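Local coordinates for VC0179-like protein (Escherichia coli, PDB 4XJ6), which probably makes cyclic GMP-AMP from GTP and ATP, as a bacterial homolog of cyclic GMP-AMP synthase that binds nucleoside triphosphates beside magnesium ions, at residues D256-I259 against V260-W263; F264-S267 against C268-G272; S339-D342 against T343-K346. All coordinates share one frame; numbering follows the deposited sequence.

Interactions 1 and 2 are consecutive parts of helix 257-271, and their centres lie about 13 Å apart. Interaction 1 is the N-terminal part, next to one of the two bound 3'-deoxy-guanosine-5'-triphosphate molecules. Interaction 2 runs on to the C-terminal end of the helix, away from the ribose. Interaction 3 is a separate loop, with its centre about 11 Å from that of interaction 1. The two pack directly: Trp263 CD2 is 3.4 Å from Pro340 CB, and Ile259 CD1 is 3.4 Å from Asp341 OD2. Both reach the same nucleotide, interaction 1 at the ribose and interaction 3 at the guanine. Interactions 2 and 3 do not touch; their nearest atoms are about 6 Å apart.

Interaction 1: D256-I259 against V260-W263; sequences DPKI and VEDW. With GH3 (3'-deoxy-guanosine-5'-triphosphate), chain D.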
loop_
_atom_site.group_PDB
_atom_site.type_symbol
_atom_site.label_atom_id
_atom_site.label_comp_id
_atom_site.label_asym_id
_atom_site.label_seq_id
_atom_site.Cartn_x
_atom_site.Cartn_y
_atom_site.Cartn_z
ATOM N N ASP A 256 7.290 6.690 -9.201
ATOM C CA ASP A 256 7.901 7.058 -7.932
ATOM C C ASP A 256 6.818 7.281 -6.886
ATOM O O ASP A 256 6.025 8.214 -7.006
ATOM C CB ASP A 256 8.763 8.314 -8.088
ATOM C CG ASP A 256 9.650 8.575 -6.880
ATOM O OD1 ASP A 256 9.506 7.870 -5.859
ATOM O OD2 ASP A 256 10.494 9.491 -6.947
ATOM N N PRO A 257 6.785 6.425 -5.853
ATOM C CA PRO A 257 5.813 6.548 -4.761
ATOM C C PRO A 257 5.971 7.856 -3.985
ATOM O O PRO A 257 5.015 8.334 -3.370
ATOM C CB PRO A 257 6.133 5.343 -3.871
ATOM C CG PRO A 257 7.547 5.004 -4.188
ATOM C CD PRO A 257 7.703 5.293 -5.647
ATOM N N LYS A 258 7.174 8.422 -4.026
ATOM C CA LYS A 258 7.474 9.699 -3.383
ATOM C C LYS A 258 6.550 10.813 -3.878
ATOM O O LYS A 258 6.221 11.738 -3.136
ATOM C CB LYS A 258 8.939 10.067 -3.635
ATOM C CG LYS A 258 9.343 11.488 -3.269
ATOM C CD LYS A 258 9.636 11.639 -1.785
ATOM C CE LYS A 258 10.352 12.955 -1.505
ATOM N NZ LYS A 258 10.548 13.220 -0.051
ATOM N N ILE A 259 6.122 10.706 -5.132
ATOM C CA ILE A 259 5.232 11.694 -5.736
ATOM C C ILE A 259 3.871 11.738 -5.040
ATOM O O ILE A 259 3.356 12.817 -4.743
ATOM C CB ILE A 259 5.032 11.415 -7.239
ATOM C CG1 ILE A 259 6.349 11.618 -7.994
ATOM C CG2 ILE A 259 3.944 12.311 -7.818
ATOM C CD1 ILE A 259 6.255 11.330 -9.480
ATOM N N VAL A 260 3.291 10.569 -4.781
ATOM C CA VAL A 260 2.028 10.487 -4.048
ATOM C C VAL A 260 2.223 10.928 -2.597
ATOM O O VAL A 260 1.380 11.616 -2.024
ATOM C CB VAL A 260 1.441 9.061 -4.090
ATOM C CG1 VAL A 260 0.354 8.882 -3.033
ATOM C CG2 VAL A 260 0.912 8.749 -5.486
ATOM N N GLU A 261 3.351 10.534 -2.016
ATOM C CA GLU A 261 3.687 10.922 -0.651
ATOM C C GLU A 261 3.804 12.440 -0.529
ATOM O O GLU A 261 3.210 13.045 0.368
ATOM C CB GLU A 261 4.990 10.254 -0.208
ATOM C CG GLU A 261 5.484 10.718 1.151
ATOM C CD GLU A 261 6.726 9.978 1.611
ATOM O OE1 GLU A 261 7.161 9.034 0.915
ATOM O OE2 GLU A 261 7.267 10.345 2.675
ATOM N N ASP A 262 4.565 13.044 -1.438
ATOM C CA ASP A 262 4.739 14.493 -1.459
ATOM C C ASP A 262 3.419 15.209 -1.698
ATOM O O ASP A 262 3.140 16.227 -1.073
ATOM C CB ASP A 262 5.745 14.908 -2.533
ATOM C CG ASP A 262 7.165 14.519 -2.185
ATOM O OD1 ASP A 262 7.423 14.212 -1.004
ATOM O OD2 ASP A 262 8.020 14.529 -3.096
ATOM N N TRP A 263 2.611 14.671 -2.605
ATOM C CA TRP A 263 1.327 15.273 -2.934
ATOM C C TRP A 263 0.366 15.263 -1.753
ATOM O O TRP A 263 -0.332 16.247 -1.503
ATOM C CB TRP A 263 0.688 14.552 -4.119
ATOM C CG TRP A 263 -0.794 14.732 -4.193
ATOM C CD1 TRP A 263 -1.465 15.783 -4.741
ATOM C CD2 TRP A 263 -1.791 13.828 -3.703
ATOM N NE1 TRP A 263 -2.819 15.590 -4.625
ATOM C CE2 TRP A 263 -3.045 14.397 -3.991
ATOM C CE3 TRP A 263 -1.745 12.592 -3.051
ATOM C CZ2 TRP A 263 -4.242 13.774 -3.651
ATOM C CZ3 TRP A 263 -2.935 11.975 -2.713
ATOM C CH2 TRP A 263 -4.168 12.568 -3.013
HETATM P PG GH3 D . -3.795 1.430 2.964
HETATM O O1G GH3 D . -5.198 1.005 2.610
HETATM O O2G GH3 D . -2.791 0.410 2.487
HETATM O O3G GH3 D . -3.674 1.560 4.462
HETATM O O3B GH3 D . -3.528 2.857 2.264
HETATM P PB GH3 D . -2.256 3.134 1.310
HETATM O O1B GH3 D . -1.970 4.615 1.280
HETATM O O2B GH3 D . -1.020 2.416 1.789
HETATM O O3A GH3 D . -2.726 2.648 -0.156
HETATM P PA GH3 D . -2.080 1.384 -0.912
HETATM O O1A GH3 D . -3.113 0.788 -1.841
HETATM O O2A GH3 D . -1.564 0.349 0.056
HETATM O "O5'" GH3 D . -0.848 1.963 -1.772
HETATM C "C5'" GH3 D . 0.392 2.256 -1.171
HETATM C "C4'" GH3 D . 1.204 3.143 -2.103
HETATM O "O4'" GH3 D . 1.232 2.565 -3.392
HETATM C "C3'" GH3 D . 0.628 4.538 -2.268
HETATM C "C2'" GH3 D . 0.982 4.890 -3.697
HETATM O "O2'" GH3 D . 2.184 5.623 -3.725
HETATM C "C1'" GH3 D . 1.181 3.556 -4.398
HETATM N N9 GH3 D . 0.009 3.286 -5.241
HETATM C C8 GH3 D . -0.992 2.399 -4.945
HETATM N N7 GH3 D . -1.898 2.410 -5.952
HETATM C C5 GH3 D . -1.475 3.291 -6.892
HETATM C C6 GH3 D . -2.009 3.686 -8.111
HETATM O O6 GH3 D . -3.067 3.201 -8.506
HETATM N N1 GH3 D . -1.348 4.623 -8.875
HETATM C C2 GH3 D . -0.161 5.164 -8.431
HETATM N N2 GH3 D . 0.474 6.069 -9.175
HETATM N N3 GH3 D . 0.365 4.767 -7.218
HETATM C C4 GH3 D . -0.277 3.848 -6.459
#
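Pro257, Lys258 and Ile259 each offer a carbonyl oxygen to the backbone N-H four residues on, in Glu261, Asp262 and Trp263. Asp256 stands just ahead of them as the N-cap. Its OD1 accepts from Lys258 N at 3.0 Å, and the N-H comes from above the carboxylate plane. The carbonyl of Asp256 also takes the N-H of Ile259.

Pro257 has no N-H to give, which suits the first turn of a helix. Its O accepts from Glu261 N at 3.1 Å. Pro257 CA lies 3.9 Å from O2' of the nucleotide. One turn along, Val260 CB is 3.5 Å from the same O2', so carbon from both residues borders the ribose hydroxyl. A second nucleotide also touches Pro257.

Lys258 accepts from Asp262 N through its O at 2.7 Å. Its side chain makes the salt bridge of this turn. A bend at chi2 (82°) brings the chain back across the Asp262 carboxylate, and the two side chains cross obliquely. CE lies 3.2 Å from Asp262 OD1, and NZ reaches the same oxygen at 3.4 Å. Lys258 is exposed and Asp262 partly so. Glu261 turns elsewhere: its OE2 has a weak hydrogen bond to Gln114 NE2.

Ile259 O accepts from Trp263 N at 2.9 Å. Trp263 CG is anti to the backbone N (chi1 158°), which carries the indole over to Ile298, Thr302 and Val305 of helix 297-310. Together these bonds form a capped helix N-terminus that supplies Pro257 and Val260 to the nucleotide pocket of a cyclic GMP-AMP synthase-like nucleotidyltransferase.

Interaction 2: F264-S267 against C268-G272; sequences FNES and CKRIG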
loop_
_atom_site.group_PDB
_atom_site.type_symbol
_atom_site.label_atom_id
_atom_site.label_comp_id
_atom_site.label_asym_id
_atom_site.label_seq_id
_atom_site.Cartn_x
_atom_site.Cartn_y
_atom_site.Cartn_z
ATOM N N PHE A 264 0.328 14.146 -1.031
ATOM C CA PHE A 264 -0.592 14.005 0.092
ATOM C C PHE A 264 -0.157 14.855 1.279
ATOM O O PHE A 264 -0.989 15.482 1.934
ATOM C CB PHE A 264 -0.723 12.541 0.518
ATOM C CG PHE A 264 -1.718 12.327 1.619
ATOM C CD1 PHE A 264 -3.041 12.689 1.442
ATOM C CD2 PHE A 264 -1.334 11.772 2.831
ATOM C CE1 PHE A 264 -3.964 12.501 2.449
ATOM C CE2 PHE A 264 -2.257 11.583 3.842
ATOM C CZ PHE A 264 -3.574 11.950 3.646
ATOM N N ASN A 265 1.144 14.873 1.555
ATOM C CA ASN A 265 1.678 15.684 2.644
ATOM C C ASN A 265 1.449 17.168 2.388
ATOM O O ASN A 265 1.108 17.916 3.303
ATOM C CB ASN A 265 3.168 15.398 2.846
ATOM C CG ASN A 265 3.415 14.085 3.569
ATOM O OD1 ASN A 265 2.658 13.708 4.463
ATOM N ND2 ASN A 265 4.473 13.382 3.183
ATOM N N GLU A 266 1.619 17.585 1.138
ATOM C CA GLU A 266 1.363 18.968 0.753
ATOM C C GLU A 266 -0.122 19.293 0.881
ATOM O O GLU A 266 -0.495 20.411 1.237
ATOM C CB GLU A 266 1.835 19.229 -0.678
ATOM C CG GLU A 266 1.706 20.678 -1.122
ATOM C CD GLU A 266 2.654 21.600 -0.380
ATOM O OE1 GLU A 266 3.713 21.121 0.080
ATOM O OE2 GLU A 266 2.340 22.801 -0.256
ATOM N N SER A 267 -0.962 18.306 0.583
ATOM C CA SER A 267 -2.410 18.455 0.685
ATOM C C SER A 267 -2.834 18.657 2.135
ATOM O O SER A 267 -3.712 19.473 2.429
ATOM C CB SER A 267 -3.124 17.236 0.096
ATOM O OG SER A 267 -2.951 17.164 -1.307
ATOM N N CYS A 268 -2.212 17.903 3.037
ATOM C CA CYS A 268 -2.473 18.040 4.465
ATOM C C CYS A 268 -2.096 19.439 4.943
ATOM O O CYS A 268 -2.796 20.037 5.758
ATOM C CB CYS A 268 -1.704 16.979 5.258
ATOM S SG CYS A 268 -2.223 15.272 4.946
ATOM N N LYS A 269 -0.986 19.953 4.423
ATOM C CA LYS A 269 -0.552 21.312 4.723
ATOM C C LYS A 269 -1.567 22.320 4.205
ATOM O O LYS A 269 -1.928 23.273 4.894
ATOM C CB LYS A 269 0.817 21.599 4.101
ATOM C CG LYS A 269 1.930 20.658 4.519
ATOM C CD LYS A 269 3.247 21.093 3.895
ATOM C CE LYS A 269 4.299 20.001 3.969
ATOM N NZ LYS A 269 4.406 19.238 2.694
ATOM N N ARG A 270 -2.025 22.090 2.980
ATOM C CA ARG A 270 -2.907 23.021 2.289
ATOM C C ARG A 270 -4.314 23.032 2.883
ATOM O O ARG A 270 -4.873 24.093 3.156
ATOM C CB ARG A 270 -2.963 22.668 0.800
ATOM C CG ARG A 270 -3.731 23.657 -0.062
ATOM C CD ARG A 270 -3.639 23.299 -1.547
ATOM N NE ARG A 270 -4.275 22.018 -1.851
ATOM C CZ ARG A 270 -3.619 20.874 -2.025
ATOM N NH1 ARG A 270 -2.294 20.842 -1.933
ATOM N NH2 ARG A 270 -4.287 19.760 -2.293
ATOM N N ILE A 271 -4.877 21.847 3.079
ATOM C CA ILE A 271 -6.250 21.716 3.553
ATOM C C ILE A 271 -6.333 21.800 5.077
ATOM O O ILE A 271 -7.213 22.467 5.629
ATOM C CB ILE A 271 -6.870 20.386 3.078
ATOM C CG1 ILE A 271 -6.953 20.362 1.551
ATOM C CG2 ILE A 271 -8.244 20.180 3.690
ATOM C CD1 ILE A 271 -7.212 18.991 0.973
ATOM N N GLY A 272 -5.407 21.131 5.753
ATOM C CA GLY A 272 -5.413 21.094 7.202
ATOM C C GLY A 272 -5.237 19.684 7.728
ATOM O O GLY A 272 -5.405 18.711 6.995
#
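Cys268 SG sits over one face of the Phe264 ring, a sulfur-aromatic contact made one helical turn apart. The sulfur is 3.9 Å from the ring centroid. It lies 16° off the ring normal, offset toward the rim. CZ is its nearest ring atom at 3.8 Å. Phe264 CG lies anti to its N (chi1 -177°), while SG swings back beside the N of Cys268. Tyr115 meets the Phe264 ring edge-to-face.

Glu266, Lys269 and Arg270 are exposed. Lys269 NZ pairs with Glu266 OE1 at 3.3 Å in a salt bridge, arriving from above the carboxylate plane. The two side chains cross at about a right angle. Arg270 bends at chi3, and its NH2 donates to Ser267 OG at 3.1 Å. The same NH2 forms a salt bridge with Asp309. The Ser267 hydroxyl is buried and satisfied by Arg270 and Trp263 O.

Backbone bonds continue through the turn, from Cys268 N to Phe264 O and on to Ile271 N at 2.7 Å from Ser267 O. Gly272 N still bonds to Cys268 O. The helix ends at this glycine: its positive phi (132°) would jam a side chain against Ile271 O, and the chain turns toward helix 274-289.

Interaction 3: S339-D342 against T343-K346; sequences SPDD and TDEK. With GH3 (3'-deoxy-guanosine-5'-triphosphate), chain D.
Ser339 OG donates to Asp344 OD2 at 2.6 Å, from above the carboxylate plane. It also accepts from Asp341 N at 3.1 Å, which makes an ST turn. Asp341 OD1 accepts from Thr343 N at 3.0 Å, on the anti side of the carboxylate. This is an Asx turn. Thr343 OG1 adds a weak bond to the same OD1.

The backbone contributes a type I beta turn from Asp341 to Asp344. Asp344 N bonds to Asp341 O at 3.2 Å, well above the carbonyl plane. One water accepts from Ser339 N and has a weak bond to Lys346 O.

The ligand bond uses the oxygen that Ser339 grips. Asp344 OD2 accepts from guanine N2 at 2.7 Å in a nearly straight bond of 169°. Asp344 CG lies anti to the carbonyl carbon (chi1 -62°), which brings the carboxylate back over the turn, between Ser339 OG and the guanine. Ser339, which also lines the pocket, probably steadies the carboxylate.

Charge is less favourable at Asp341. Its OD2 is buried without a polar partner and lies 4.2 Å from Asp344 OD1, which may raise the pKa of Asp341.

The loop follows helix 318-335 and precedes helix 357-377. Pro340 rests on Ile298 and Thr302 of helix 297-310 and on Leu348, and Trp263 and Ile259 of helix 257-271 meet Pro340 and Asp341.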
loop_
_atom_site.group_PDB
_atom_site.type_symbol
_atom_site.label_atom_id
_atom_site.label_comp_id
_atom_site.label_asym_id
_atom_site.label_seq_id
_atom_site.Cartn_x
_atom_site.Cartn_y
_atom_site.Cartn_z
ATOM N N SER A 339 -5.157 10.482 -11.369
ATOM C CA SER A 339 -4.048 10.226 -10.461
ATOM C C SER A 339 -3.310 11.511 -10.109
ATOM O O SER A 339 -3.073 12.354 -10.973
ATOM C CB SER A 339 -3.076 9.211 -11.071
ATOM O OG SER A 339 -1.957 9.006 -10.222
ATOM N N PRO A 340 -2.949 11.667 -8.827
ATOM C CA PRO A 340 -2.119 12.799 -8.401
ATOM C C PRO A 340 -0.719 12.712 -9.003
ATOM O O PRO A 340 0.041 13.680 -8.960
ATOM C CB PRO A 340 -2.085 12.662 -6.877
ATOM C CG PRO A 340 -2.457 11.246 -6.598
ATOM C CD PRO A 340 -3.399 10.848 -7.689
ATOM N N ASP A 341 -0.390 11.547 -9.554
ATOM C CA ASP A 341 0.830 11.362 -10.327
ATOM C C ASP A 341 0.491 11.468 -11.808
ATOM O O ASP A 341 -0.101 10.558 -12.385
ATOM C CB ASP A 341 1.479 10.012 -10.010
ATOM C CG ASP A 341 2.894 9.895 -10.559
ATOM O OD1 ASP A 341 3.206 10.540 -11.582
ATOM O OD2 ASP A 341 3.702 9.152 -9.964
ATOM N N ASP A 342 0.881 12.581 -12.420
ATOM C CA ASP A 342 0.519 12.867 -13.804
ATOM C C ASP A 342 1.240 11.977 -14.816
ATOM O O ASP A 342 0.910 11.981 -16.000
ATOM C CB ASP A 342 0.792 14.338 -14.117
ATOM C CG ASP A 342 -0.142 15.275 -13.371
ATOM O OD1 ASP A 342 -1.307 14.888 -13.136
ATOM O OD2 ASP A 342 0.289 16.393 -13.021
ATOM N N THR A 343 2.224 11.216 -14.346
ATOM C CA THR A 343 2.959 10.303 -15.213
ATOM C C THR A 343 2.087 9.101 -15.574
ATOM O O THR A 343 2.227 8.522 -16.653
ATOM C CB THR A 343 4.267 9.827 -14.549
ATOM O OG1 THR A 343 5.015 10.968 -14.112
ATOM C CG2 THR A 343 5.109 9.017 -15.524
ATOM N N ASP A 344 1.179 8.742 -14.670
ATOM C CA ASP A 344 0.235 7.655 -14.911
ATOM C C ASP A 344 -0.576 7.901 -16.180
ATOM O O ASP A 344 -1.027 9.019 -16.438
ATOM C CB ASP A 344 -0.710 7.483 -13.720
ATOM C CG ASP A 344 0.020 7.119 -12.440
ATOM O OD1 ASP A 344 1.238 6.846 -12.497
ATOM O OD2 ASP A 344 -0.632 7.094 -11.376
ATOM N N GLU A 345 -0.757 6.849 -16.970
ATOM C CA GLU A 345 -1.494 6.948 -18.225
ATOM C C GLU A 345 -2.996 6.812 -18.012
ATOM O O GLU A 345 -3.792 7.410 -18.737
ATOM C CB GLU A 345 -1.013 5.883 -19.212
ATOM C CG GLU A 345 0.369 6.147 -19.790
ATOM C CD GLU A 345 0.785 5.087 -20.789
ATOM O OE1 GLU A 345 0.113 4.036 -20.852
ATOM O OE2 GLU A 345 1.778 5.305 -21.515
ATOM N N LYS A 346 -3.382 6.022 -17.017
ATOM C CA LYS A 346 -4.791 5.795 -16.729
ATOM C C LYS A 346 -5.202 6.493 -15.440
ATOM O O LYS A 346 -4.398 6.632 -14.518
ATOM C CB LYS A 346 -5.083 4.299 -16.632
ATOM C CG LYS A 346 -4.882 3.551 -17.939
ATOM C CD LYS A 346 -4.809 2.050 -17.717
ATOM C CE LYS A 346 -6.087 1.513 -17.102
ATOM N NZ LYS A 346 -6.027 0.035 -16.927
HETATM P PG GH3 D . -3.795 1.430 2.964
HETATM O O1G GH3 D . -5.198 1.005 2.610
HETATM O O2G GH3 D . -2.791 0.410 2.487
HETATM O O3G GH3 D . -3.674 1.560 4.462
HETATM O O3B GH3 D . -3.528 2.857 2.264
HETATM P PB GH3 D . -2.256 3.134 1.310
HETATM O O1B GH3 D . -1.970 4.615 1.280
HETATM O O2B GH3 D . -1.020 2.416 1.789
HETATM O O3A GH3 D . -2.726 2.648 -0.156
HETATM P PA GH3 D . -2.080 1.384 -0.912
HETATM O O1A GH3 D . -3.113 0.788 -1.841
HETATM O O2A GH3 D . -1.564 0.349 0.056
HETATM O "O5'" GH3 D . -0.848 1.963 -1.772
HETATM C "C5'" GH3 D . 0.392 2.256 -1.171
HETATM C "C4'" GH3 D . 1.204 3.143 -2.103
HETATM O "O4'" GH3 D . 1.232 2.565 -3.392
HETATM C "C3'" GH3 D . 0.628 4.538 -2.268
HETATM C "C2'" GH3 D . 0.982 4.890 -3.697
HETATM O "O2'" GH3 D . 2.184 5.623 -3.725
HETATM C "C1'" GH3 D . 1.181 3.556 -4.398
HETATM N N9 GH3 D . 0.009 3.286 -5.241
HETATM C C8 GH3 D . -0.992 2.399 -4.945
HETATM N N7 GH3 D . -1.898 2.410 -5.952
HETATM C C5 GH3 D . -1.475 3.291 -6.892
HETATM C C6 GH3 D . -2.009 3.686 -8.111
HETATM O O6 GH3 D . -3.067 3.201 -8.506
HETATM N N1 GH3 D . -1.348 4.623 -8.875
HETATM C C2 GH3 D . -0.161 5.164 -8.431
HETATM N N2 GH3 D . 0.474 6.069 -9.175
HETATM N N3 GH3 D . 0.365 4.767 -7.218
HETATM C C4 GH3 D . -0.277 3.848 -6.459
HETATM O O HOH W 1 -4.476 9.927 -14.045
#